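Local coordinates for protein SusD homolog (Bacteroides thetaiotaomicron VPI-5482, PDB 3IV0) that is of unknown function but, as a SusD-family protein of the outer membrane, probably binds glycans at the cell surface for uptake, at residues 32-37 / 276-281; 36-39 / 43-46; 390-395 / 412-417; 377-380 / 384-387; 184-189 / 203-208. All coordinates share one frame; numbering follows the deposited sequence. Where two conformers were deposited one is given.

Contact 1. Residues 32-37 / 276-281; sequences SFRNAT and EIFMMN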
# COMPACT_ATOMS: atom_id res chain seq x y z
N SER A 32 5.91 4.69 -14.11
CA SER A 32 6.84 3.68 -13.67
C SER A 32 6.44 3.09 -12.32
O SER A 32 6.53 1.87 -12.15
CB SER A 32 8.29 4.19 -13.60
OG SER A 32 8.78 4.45 -14.92
N PHE A 33 5.95 3.91 -11.40
CA PHE A 33 5.51 3.38 -10.11
C PHE A 33 4.32 2.45 -10.34
O PHE A 33 4.24 1.39 -9.72
CB PHE A 33 5.12 4.52 -9.20
CG PHE A 33 4.77 4.07 -7.81
CD1 PHE A 33 5.77 3.80 -6.88
CD2 PHE A 33 3.47 3.88 -7.45
CE1 PHE A 33 5.43 3.39 -5.59
CE2 PHE A 33 3.15 3.46 -6.17
CZ PHE A 33 4.14 3.21 -5.26
N ARG A 34 3.40 2.81 -11.22
CA ARG A 34 2.28 1.96 -11.55
C ARG A 34 2.78 0.65 -12.15
O ARG A 34 2.25 -0.43 -11.85
CB ARG A 34 1.36 2.67 -12.52
CG ARG A 34 0.26 1.78 -13.07
CD ARG A 34 -0.77 2.58 -13.80
NE ARG A 34 -0.20 3.35 -14.89
CZ ARG A 34 -0.82 4.39 -15.45
NH1 ARG A 34 -2.00 4.78 -15.04
NH2 ARG A 34 -0.20 5.03 -16.45
N ASN A 35 3.74 0.70 -13.07
CA ASN A 35 4.30 -0.52 -13.63
C ASN A 35 4.90 -1.43 -12.58
O ASN A 35 4.73 -2.66 -12.67
CB ASN A 35 5.32 -0.18 -14.73
CG ASN A 35 4.67 0.24 -16.02
OD1 ASN A 35 3.53 -0.09 -16.29
ND2 ASN A 35 5.43 0.98 -16.83
N ALA A 36 5.63 -0.84 -11.63
CA ALA A 36 6.31 -1.63 -10.60
C ALA A 36 5.35 -2.31 -9.65
O ALA A 36 5.69 -3.36 -9.08
CB ALA A 36 7.21 -0.72 -9.81
N THR A 37 4.19 -1.73 -9.44
CA THR A 37 3.27 -2.19 -8.39
C THR A 37 2.09 -3.00 -8.89
O THR A 37 1.63 -3.91 -8.18
CB THR A 37 2.72 -0.99 -7.61
OG1 THR A 37 2.18 -0.04 -8.52
CG2 THR A 37 3.81 -0.34 -6.75
N GLU A 276 -4.76 1.99 -19.84
CA GLU A 276 -3.93 1.97 -18.63
C GLU A 276 -4.58 0.95 -17.70
O GLU A 276 -5.48 1.28 -16.92
CB GLU A 276 -3.88 3.34 -18.01
CG GLU A 276 -3.07 4.33 -18.84
CD GLU A 276 -3.17 5.75 -18.35
OE1 GLU A 276 -4.30 6.23 -18.13
OE2 GLU A 276 -2.11 6.41 -18.20
N ILE A 277 -4.19 -0.30 -17.89
CA ILE A 277 -4.87 -1.43 -17.28
C ILE A 277 -3.90 -2.22 -16.43
O ILE A 277 -2.83 -2.60 -16.87
CB ILE A 277 -5.47 -2.37 -18.36
CG1 ILE A 277 -6.28 -1.54 -19.35
CG2 ILE A 277 -6.38 -3.43 -17.75
CD1 ILE A 277 -6.94 -2.37 -20.47
N PHE A 278 -4.29 -2.47 -15.20
CA PHE A 278 -3.48 -3.28 -14.31
C PHE A 278 -3.52 -4.72 -14.79
O PHE A 278 -4.49 -5.13 -15.37
CB PHE A 278 -4.04 -3.23 -12.90
CG PHE A 278 -4.11 -1.81 -12.28
CD1 PHE A 278 -3.21 -0.78 -12.61
CD2 PHE A 278 -5.06 -1.55 -11.29
CE1 PHE A 278 -3.30 0.44 -11.99
CE2 PHE A 278 -5.15 -0.33 -10.67
CZ PHE A 278 -4.27 0.68 -11.02
N MSE A 279 -2.51 -5.49 -14.46
CA MSE A 279 -2.60 -6.92 -14.66
C MSE A 279 -3.77 -7.47 -13.87
O MSE A 279 -3.98 -7.08 -12.72
CB MSE A 279 -1.35 -7.60 -14.17
CG MSE A 279 -0.20 -7.40 -15.02
SE MSE A 279 1.44 -8.18 -14.32
CE MSE A 279 0.87 -9.91 -14.25
N MSE A 280 -4.52 -8.38 -14.46
CA MSE A 280 -5.59 -9.02 -13.77
C MSE A 280 -5.11 -9.61 -12.43
O MSE A 280 -5.75 -9.42 -11.38
CB MSE A 280 -6.15 -10.11 -14.66
CG MSE A 280 -7.30 -10.77 -14.08
SE MSE A 280 -8.32 -11.82 -15.34
CE MSE A 280 -8.59 -10.77 -16.26
N ASN A 281 -3.98 -10.30 -12.46
CA ASN A 281 -3.45 -11.00 -11.28
C ASN A 281 -2.90 -10.02 -10.23
O ASN A 281 -2.65 -10.39 -9.09
CB ASN A 281 -2.38 -12.01 -11.73
CG ASN A 281 -2.01 -13.03 -10.68
OD1 ASN A 281 -2.85 -13.54 -9.88
ND2 ASN A 281 -0.76 -13.38 -10.70
O HOH W 1 -2.83 7.90 -15.52
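The guanidinium of Arg34 has CB of Glu276 over one face, while the ring of Phe278 takes CD of the same arginine at its edge, in the ring plane, 3.8 Å from CE1. One long side chain thus serves two partners, its methylenes meeting the aromatic rim and its charged end meeting the carboxylate. CG of Arg34 lies anti to the backbone N (chi1 172°), and a bend at chi3 (58°) turns the guanidinium toward Glu276. There Arg34 NH2 donates to Glu276 OE2 at 2.9 Å in a salt bridge that is far from straight, with an N-H...O angle of 145°; OE2 is met from above the carboxylate plane. A water accepts from Arg34 NH1 at 3.3 Å and donates to OE2 of Glu276 at 3.1 Å, closing a second path between the charges. The contact ties helix 19-39, part of the helical scaffold of the SusD fold, to the loop that follows strand 264-268, far along the chain. Were Arg34 an alanine, the Glu276 carboxylate would probably lose its charge partner and the rim of Phe278 its aliphatic cover. Arg34 is also held by Asn31, which accepts from NH2, and by the carbonyl of Ala269, which accepts from NH1. Phe278, buried and apolar, packs against Ile268 as well, whereas Glu276 remains partly exposed, where a charge is readily tolerated.

Contact 2. Residues 36-39 / 43-46; sequences ATMS and FLTY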
# COMPACT_ATOMS: atom_id res chain seq x y z
N ALA A 36 5.63 -0.84 -11.63
CA ALA A 36 6.31 -1.63 -10.60
C ALA A 36 5.35 -2.31 -9.65
O ALA A 36 5.69 -3.36 -9.08
CB ALA A 36 7.21 -0.72 -9.81
N THR A 37 4.19 -1.73 -9.44
CA THR A 37 3.27 -2.19 -8.39
C THR A 37 2.09 -3.00 -8.89
O THR A 37 1.63 -3.91 -8.18
CB THR A 37 2.72 -0.99 -7.61
OG1 THR A 37 2.18 -0.04 -8.52
CG2 THR A 37 3.81 -0.34 -6.75
N MSE A 38 1.59 -2.66 -10.10
CA MSE A 38 0.30 -3.13 -10.65
C MSE A 38 0.31 -3.61 -12.09
O MSE A 38 -0.50 -4.48 -12.41
CB MSE A 38 -0.77 -2.03 -10.52
CG MSE A 38 -1.05 -1.51 -9.10
SE MSE A 38 -1.75 -2.85 -7.88
CE MSE A 38 -3.40 -3.23 -8.83
N SER A 39 1.05 -2.94 -12.96
CA SER A 39 0.84 -3.13 -14.39
C SER A 39 1.84 -4.04 -15.06
O SER A 39 1.49 -4.64 -16.07
CB SER A 39 0.72 -1.78 -15.10
OG SER A 39 -0.46 -1.11 -14.72
N PHE A 43 3.07 -6.89 -7.76
CA PHE A 43 3.89 -6.64 -6.57
C PHE A 43 3.07 -6.31 -5.35
O PHE A 43 3.27 -6.91 -4.30
CB PHE A 43 4.87 -5.49 -6.87
CG PHE A 43 5.62 -4.96 -5.68
CD1 PHE A 43 5.04 -4.01 -4.84
CD2 PHE A 43 6.91 -5.38 -5.41
CE1 PHE A 43 5.74 -3.52 -3.75
CE2 PHE A 43 7.63 -4.84 -4.34
CZ PHE A 43 7.02 -3.94 -3.50
N LEU A 44 2.16 -5.36 -5.46
CA LEU A 44 1.44 -4.89 -4.26
C LEU A 44 0.57 -5.98 -3.68
O LEU A 44 0.56 -6.16 -2.44
CB LEU A 44 0.67 -3.61 -4.56
CG LEU A 44 0.01 -2.92 -3.37
CD1 LEU A 44 0.97 -2.75 -2.19
CD2 LEU A 44 -0.45 -1.56 -3.87
N THR A 45 -0.17 -6.72 -4.48
CA THR A 45 -1.07 -7.68 -3.89
C THR A 45 -0.32 -8.93 -3.41
O THR A 45 -0.66 -9.48 -2.36
CB THR A 45 -2.27 -7.99 -4.82
OG1 THR A 45 -3.29 -8.66 -4.06
CG2 THR A 45 -1.93 -8.89 -5.96
N TYR A 46 0.70 -9.39 -4.13
CA TYR A 46 1.45 -10.55 -3.65
C TYR A 46 2.11 -10.20 -2.34
O TYR A 46 2.10 -11.01 -1.40
CB TYR A 46 2.53 -11.00 -4.64
CG TYR A 46 2.11 -11.86 -5.80
CD1 TYR A 46 0.89 -11.73 -6.41
CD2 TYR A 46 3.00 -12.80 -6.28
CE1 TYR A 46 0.58 -12.51 -7.53
CE2 TYR A 46 2.71 -13.59 -7.33
CZ TYR A 46 1.49 -13.44 -7.96
OH TYR A 46 1.25 -14.24 -9.09
O HOH W 2 -0.44 -5.97 -7.30
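Thr37 and Phe43 face each other across a tight corner between two consecutive helices, where helix 19-39 ends in a wider pi-type turn and helix 43-50 sets off after three intervening residues. Their CA atoms are only 4.8 Å apart, so backbone and side chain mingle. CB of Phe43 points toward the 36-39 turn and comes within 3.2 Å of the carbonyl O of Ala36, but CG then stands anti to the backbone N (chi1 170°), which leads the ring away; CG2 of Thr37 approaches that ring obliquely, 4.3 Å from CD1. Beyond the corner the ring meets Phe95 edge-to-face and packs on Phe137 of helix 117-142, a place where a large apolar residue suits the interior.

Leu44 turns its CB to the other participant, selenomethionine Met38. The two side chains pass at a slant, and the Met38 chain, bent at both chi2 and chi3, brings SE to 4.2 Å from Leu44 CB. Such a flexible, unbranched chain can fold to follow its neighbour. The hydroxyl of Thr37 looks back into its own helix, bonding to the carbonyl of Phe33, which leaves the methyl for Phe43. A water donates to Thr37 O and accepts from Thr45 N at 2.9 Å. The same carbonyl oxygen receives the N-H of Leu44 on a lone pair, in the carbonyl plane, at 3.1 Å and an almost straight 174°.

Contact 3. Residues 390-395 / 412-417; sequences ELLNRV and MDAIFW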
# COMPACT_ATOMS: atom_id res chain seq x y z
N GLU A 390 -11.94 7.75 20.03
CA GLU A 390 -12.73 8.61 19.17
C GLU A 390 -12.40 8.37 17.69
O GLU A 390 -13.29 8.28 16.85
CB GLU A 390 -12.53 10.06 19.55
CG GLU A 390 -13.34 11.08 18.80
CD GLU A 390 -12.81 12.48 19.05
OE1 GLU A 390 -12.79 12.89 20.23
OE2 GLU A 390 -12.39 13.14 18.08
N LEU A 391 -11.10 8.36 17.38
CA LEU A 391 -10.64 8.11 16.02
C LEU A 391 -11.09 6.73 15.53
O LEU A 391 -11.64 6.62 14.45
CB LEU A 391 -9.13 8.28 15.98
CG LEU A 391 -8.63 9.72 16.13
CD1 LEU A 391 -7.15 9.70 16.55
CD2 LEU A 391 -8.80 10.53 14.85
N LEU A 392 -10.81 5.71 16.31
CA LEU A 392 -11.22 4.36 16.01
C LEU A 392 -12.71 4.30 15.73
O LEU A 392 -13.17 3.66 14.79
CB LEU A 392 -10.83 3.44 17.17
CG LEU A 392 -11.35 2.01 17.15
CD1 LEU A 392 -10.91 1.28 15.87
CD2 LEU A 392 -10.91 1.25 18.42
N ASN A 393 -13.48 4.99 16.56
CA ASN A 393 -14.94 4.92 16.43
C ASN A 393 -15.51 5.63 15.22
O ASN A 393 -16.60 5.32 14.79
CB ASN A 393 -15.58 5.38 17.73
CG ASN A 393 -15.47 4.34 18.81
OD1 ASN A 393 -15.45 3.15 18.52
ND2 ASN A 393 -15.40 4.77 20.08
N ARG A 394 -14.76 6.54 14.63
CA ARG A 394 -15.21 7.08 13.35
C ARG A 394 -15.28 5.99 12.29
O ARG A 394 -16.22 5.95 11.50
CB ARG A 394 -14.32 8.22 12.92
CG ARG A 394 -14.57 9.48 13.77
CD ARG A 394 -13.60 10.55 13.51
NE ARG A 394 -13.70 11.06 12.15
CZ ARG A 394 -12.79 11.88 11.64
NH1 ARG A 394 -11.77 12.25 12.38
NH2 ARG A 394 -12.91 12.31 10.40
N VAL A 395 -14.32 5.08 12.33
CA VAL A 395 -14.30 3.97 11.40
C VAL A 395 -15.34 2.90 11.80
O VAL A 395 -16.06 2.40 10.93
CB VAL A 395 -12.89 3.38 11.30
CG1 VAL A 395 -12.87 2.15 10.38
CG2 VAL A 395 -11.91 4.49 10.79
N MSE A 412 -5.05 -1.20 21.83
CA MSE A 412 -4.06 -1.43 20.79
C MSE A 412 -4.47 -2.61 19.91
O MSE A 412 -4.41 -2.52 18.66
CB MSE A 412 -2.70 -1.69 21.43
CG MSE A 412 -2.15 -0.50 22.17
SE MSE A 412 -0.44 -0.74 22.92
CE MSE A 412 -0.64 0.27 24.64
N ASP A 413 -4.94 -3.68 20.51
CA ASP A 413 -5.43 -4.82 19.76
C ASP A 413 -6.61 -4.42 18.91
O ASP A 413 -6.72 -4.81 17.74
CB ASP A 413 -5.85 -6.00 20.67
CG ASP A 413 -4.69 -6.79 21.22
OD1 ASP A 413 -3.53 -6.51 20.90
OD2 ASP A 413 -4.98 -7.71 22.02
N ALA A 414 -7.57 -3.68 19.47
CA ALA A 414 -8.75 -3.29 18.71
C ALA A 414 -8.38 -2.53 17.44
O ALA A 414 -9.01 -2.70 16.41
CB ALA A 414 -9.73 -2.44 19.59
N ILE A 415 -7.42 -1.64 17.56
CA ILE A 415 -7.02 -0.84 16.41
C ILE A 415 -6.32 -1.73 15.35
O ILE A 415 -6.62 -1.58 14.15
CB ILE A 415 -6.13 0.32 16.85
CG1 ILE A 415 -6.90 1.31 17.74
CG2 ILE A 415 -5.51 1.03 15.61
CD1 ILE A 415 -6.00 2.23 18.57
N PHE A 416 -5.45 -2.65 15.78
CA PHE A 416 -4.83 -3.59 14.85
C PHE A 416 -5.91 -4.38 14.11
O PHE A 416 -5.88 -4.47 12.89
CB PHE A 416 -3.90 -4.55 15.57
CG PHE A 416 -3.50 -5.71 14.74
CD1 PHE A 416 -2.51 -5.57 13.78
CD2 PHE A 416 -4.13 -6.93 14.87
CE1 PHE A 416 -2.19 -6.65 12.96
CE2 PHE A 416 -3.78 -8.00 14.07
CZ PHE A 416 -2.81 -7.85 13.12
N TRP A 417 -6.89 -4.92 14.81
CA TRP A 417 -7.87 -5.78 14.17
C TRP A 417 -8.79 -4.96 13.30
O TRP A 417 -9.26 -5.43 12.25
CB TRP A 417 -8.67 -6.59 15.20
CG TRP A 417 -7.87 -7.71 15.80
CD1 TRP A 417 -7.43 -7.80 17.07
CD2 TRP A 417 -7.42 -8.89 15.13
NE1 TRP A 417 -6.73 -8.96 17.24
CE2 TRP A 417 -6.71 -9.65 16.07
CE3 TRP A 417 -7.55 -9.37 13.83
CZ2 TRP A 417 -6.14 -10.87 15.76
CZ3 TRP A 417 -6.98 -10.59 13.53
CH2 TRP A 417 -6.28 -11.32 14.49
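Leu392 carries the whole of this contact from its side, pressing a single methyl, CD2, against two residues of the neighbouring helix. That methyl lies 4.0 Å from CB of Ala414 and 4.1 Å from CG1 of Ile415, while the leucine and isoleucine chains pass each other at a slant. With CG anti to the backbone N (chi1 171°), the leucine extends toward the partner helix. The small alanine leaves room for the branched end of the leucine, and Ile415 offers its CG1 to the same methyl from across; the backbones come within 6.7 Å, measured between CA of Leu392 and CA of Ile415. Leu372, Leu411, Ile404 and Glu418 also touch Leu392, so this side is largely apolar, without any polar bond between the two segments.

The far sides of the helices differ. Glu390 is exposed, and partly exposed Arg394 pairs with Glu239; on the other helix Asp413 hydrogen-bonds Tyr444. Polar residues there can meet water or one another, whereas the inner side needs hydrocarbon. Helices 385-398 and 408-422 thus form an apolar helix-helix interface, consistent with the tetratricopeptide-like helical scaffold of the SusD family.

Contact 4. Residues 377-380 / 384-387; sequences ALAA and NDTK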
# COMPACT_ATOMS: atom_id res chain seq x y z
N ALA A 377 -0.91 5.22 17.01
CA ALA A 377 0.20 5.95 17.61
C ALA A 377 -0.21 6.51 18.95
O ALA A 377 0.55 6.44 19.92
CB ALA A 377 0.73 7.08 16.67
N LEU A 378 -1.39 7.09 19.02
CA LEU A 378 -1.89 7.61 20.31
C LEU A 378 -1.97 6.49 21.33
O LEU A 378 -1.53 6.66 22.49
CB LEU A 378 -3.26 8.22 20.16
CG LEU A 378 -3.29 9.61 19.58
CD1 LEU A 378 -4.73 9.97 19.27
CD2 LEU A 378 -2.66 10.60 20.58
N ALA A 379 -2.55 5.36 20.94
CA ALA A 379 -2.70 4.27 21.87
C ALA A 379 -1.34 3.75 22.34
O ALA A 379 -1.15 3.42 23.51
CB ALA A 379 -3.55 3.16 21.27
N ALA A 380 -0.34 3.78 21.47
CA ALA A 380 0.97 3.23 21.82
C ALA A 380 1.65 4.17 22.79
O ALA A 380 2.35 3.71 23.70
CB ALA A 380 1.84 3.04 20.53
N ASN A 384 -3.46 9.52 25.48
CA ASN A 384 -4.80 10.01 25.24
C ASN A 384 -5.66 8.92 24.62
O ASN A 384 -6.01 8.97 23.43
CB ASN A 384 -4.73 11.22 24.30
CG ASN A 384 -6.01 12.02 24.24
OD1 ASN A 384 -7.06 11.58 24.71
ND2 ASN A 384 -5.94 13.19 23.60
N ASP A 385 -6.01 7.94 25.44
CA ASP A 385 -6.75 6.76 24.97
C ASP A 385 -8.14 7.16 24.57
O ASP A 385 -8.73 6.56 23.67
CB ASP A 385 -6.82 5.63 26.02
CG ASP A 385 -5.54 4.77 26.08
OD1 ASP A 385 -4.63 4.91 25.24
OD2 ASP A 385 -5.41 3.93 27.00
N THR A 386 -8.68 8.20 25.19
CA THR A 386 -10.00 8.65 24.81
C THR A 386 -10.02 9.16 23.35
O THR A 386 -10.95 8.85 22.57
CB THR A 386 -10.56 9.69 25.81
OG1 THR A 386 -9.69 10.80 25.89
CG2 THR A 386 -10.70 9.05 27.20
N LYS A 387 -8.99 9.91 22.96
CA LYS A 387 -8.92 10.39 21.59
C LYS A 387 -8.65 9.23 20.63
O LYS A 387 -9.21 9.18 19.54
CB LYS A 387 -7.84 11.47 21.42
CG LYS A 387 -7.73 12.01 20.01
CD LYS A 387 -8.88 12.91 19.67
CE LYS A 387 -8.56 13.88 18.54
NZ LYS A 387 -9.72 14.79 18.29
O HOH W 3 -2.84 2.94 25.59
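A chi1 of -79° places CG of Leu378 anti to its carbonyl carbon and sends the leucine toward the start of the next helix, where Lys387, with CG anti to the backbone N and a bend at chi2 (73°), brings its own methylenes to meet it. Leu378 CD1 meets Lys387 CG at 3.7 Å, the two chains passing obliquely, while the other methyl, CD2, stands 4.3 Å from CB of Asn384. The lysine suits this rim because its aliphatic part covers the leucine and its NZ reaches outward to form a salt bridge with Glu390. Leu378 continues inward onto Val232 of helix 224-238.

Asn384 is the N-cap of helix 385-398. Its OD1 accepts from the backbone N of Lys387 at 3.1 Å, with the donor well above the carbonyl plane, and also from Thr386 OG1 at 3.0 Å, nearly in line with the C=O bond. Two donors therefore grip one oxygen and fix the rotation of the amide.

Asp385 comes in beside Ala379, its OD1 3.9 Å from Ala379 CA; a residue as small as alanine lets the carboxylate draw close. A water donates to both Ala379 O and Asp385 OD1, at 2.7 Å each, bridging the end of one helix to the beginning of the next, while Asp385 OD2 accepts from the N-H of Gly408. An acidic group at the N-terminal end of a helix would be favoured by the helix dipole; together with the Asn384 cap it would probably stabilise the first turn of helix 385-398, while Leu378 secures the packing of that turn on helix 367-381.

Contact 5. Residues 184-189 / 203-208; sequences EVLPWS and GSVIAL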
# COMPACT_ATOMS: atom_id res chain seq x y z
N GLU A 184 -0.83 25.31 -0.94
CA GLU A 184 -0.90 25.86 -2.29
C GLU A 184 -0.10 25.08 -3.31
O GLU A 184 -0.54 24.83 -4.43
CB GLU A 184 -0.43 27.32 -2.29
CG GLU A 184 -1.34 28.20 -1.48
CD GLU A 184 -0.94 29.67 -1.52
OE1 GLU A 184 0.10 29.99 -2.14
OE2 GLU A 184 -1.67 30.49 -0.92
N VAL A 185 1.13 24.73 -2.94
CA VAL A 185 1.99 23.94 -3.80
C VAL A 185 1.45 22.51 -3.96
O VAL A 185 1.33 22.01 -5.07
CB VAL A 185 3.43 23.96 -3.29
CG1 VAL A 185 4.29 23.02 -4.11
CG2 VAL A 185 4.00 25.38 -3.36
N LEU A 186 1.11 21.86 -2.84
CA LEU A 186 0.32 20.62 -2.87
C LEU A 186 -0.97 20.89 -2.14
O LEU A 186 -0.98 21.06 -0.94
CB LEU A 186 1.07 19.47 -2.19
CG LEU A 186 2.33 19.00 -2.91
CD1 LEU A 186 3.03 17.94 -2.04
CD2 LEU A 186 2.06 18.47 -4.32
N PRO A 187 -2.09 20.91 -2.86
CA PRO A 187 -3.31 21.22 -2.17
C PRO A 187 -3.77 20.02 -1.36
O PRO A 187 -3.21 18.91 -1.51
CB PRO A 187 -4.30 21.47 -3.30
CG PRO A 187 -3.83 20.54 -4.38
CD PRO A 187 -2.33 20.60 -4.28
N TRP A 188 -4.77 20.21 -0.53
CA TRP A 188 -5.39 19.09 0.16
C TRP A 188 -6.04 18.14 -0.83
O TRP A 188 -6.00 16.93 -0.66
CB TRP A 188 -6.44 19.54 1.17
CG TRP A 188 -5.89 20.28 2.35
CD1 TRP A 188 -5.92 21.63 2.53
CD2 TRP A 188 -5.21 19.73 3.48
NE1 TRP A 188 -5.31 21.96 3.73
CE2 TRP A 188 -4.89 20.81 4.33
CE3 TRP A 188 -4.90 18.44 3.89
CZ2 TRP A 188 -4.26 20.61 5.56
CZ3 TRP A 188 -4.27 18.26 5.11
CH2 TRP A 188 -3.96 19.35 5.91
N SER A 189 -6.63 18.69 -1.88
CA SER A 189 -7.23 17.85 -2.88
C SER A 189 -7.53 18.64 -4.14
O SER A 189 -7.74 19.84 -4.12
CB SER A 189 -8.53 17.25 -2.35
OG SER A 189 -9.49 18.27 -2.12
N GLY A 203 -2.39 15.39 1.67
CA GLY A 203 -2.80 14.14 2.32
C GLY A 203 -1.99 12.93 1.93
O GLY A 203 -1.66 12.08 2.77
N SER A 204 -1.56 12.85 0.67
CA SER A 204 -0.68 11.78 0.23
C SER A 204 0.63 11.81 1.05
O SER A 204 1.13 10.77 1.54
CB SER A 204 -0.32 11.96 -1.23
OG SER A 204 -1.44 12.15 -2.06
N VAL A 205 1.20 13.01 1.15
CA VAL A 205 2.43 13.22 1.89
C VAL A 205 2.27 12.83 3.35
O VAL A 205 3.12 12.11 3.89
CB VAL A 205 2.94 14.67 1.78
CG1 VAL A 205 4.16 14.90 2.67
CG2 VAL A 205 3.28 15.03 0.29
N ILE A 206 1.19 13.27 3.99
CA ILE A 206 0.98 12.94 5.39
C ILE A 206 0.87 11.43 5.59
O ILE A 206 1.50 10.88 6.50
CB ILE A 206 -0.28 13.66 5.92
CG1 ILE A 206 -0.04 15.18 5.99
CG2 ILE A 206 -0.65 13.12 7.32
CD1 ILE A 206 -1.33 15.98 6.12
N ALA A 207 0.09 10.74 4.78
CA ALA A 207 -0.09 9.30 4.94
C ALA A 207 1.23 8.57 4.80
O ALA A 207 1.57 7.68 5.59
CB ALA A 207 -1.10 8.76 3.97
N LEU A 208 2.02 8.92 3.80
CA LEU A 208 3.31 8.29 3.59
C LEU A 208 4.24 8.51 4.79
O LEU A 208 4.89 7.60 5.28
CB LEU A 208 3.96 8.79 2.30
CG LEU A 208 5.37 8.26 2.03
CD1 LEU A 208 5.46 6.73 2.09
CD2 LEU A 208 5.94 8.81 0.73
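Apolar contacts between side chains make up the meeting of Leu186 and Trp188 with helix 202-219. Leu186 CD1 touches Val205 CG2 at 3.7 Å, the two chains crossing at about a right angle. The valine places CG2 anti to its carbonyl carbon, and the leucine points toward it with CG likewise anti to the carbonyl carbon (chi1 -67°). Trp188 starts out away from the helix, but its large indole swings back so that CZ3 lies 3.9 Å from CD1 of Ile206, at an oblique approach. Leu177 of helix 174-178 touches both Val205 and Ile206, and Ala125 lies against Leu186.

The main chains also approach closely: CA of Gly203 lies 6.0 Å from CA of Trp188, a nearness that the absence of a side chain on the glycine allows.

Polar bonds lie around this patch: Asp180 accepts from the N-H of Leu186, Tyr245 OH bonds to Trp188 O, and Pro187 pairs through its backbone with Arg202. With no polar bond between the segments, the join of loop 184-189 to this helix of the SusD scaffold probably depends on hydrophobic burial and fit of shape, the position of the loop being set by the hydrogen bonds to its main chain.

Contacts 1 and 2 share helix 19-39 and touch: Tyr46 OH lies near Asn281, and Phe278 packs on Met38. Contact 2 is buried and mixes a backbone hydrogen bond with apolar packing, whereas contact 1 is only partly buried and relies on a salt bridge. Contacts 3 and 4 form another pair, both using helix 385-398, with centres 10 Å apart; contact 3 is a buried hydrocarbon interface, contact 4 a partly buried turn with capping and water. Contact 5 is likewise buried and apolar but joins a loop to a helix, and stands apart, its centre 23 to 24 Å from the centres of the other four.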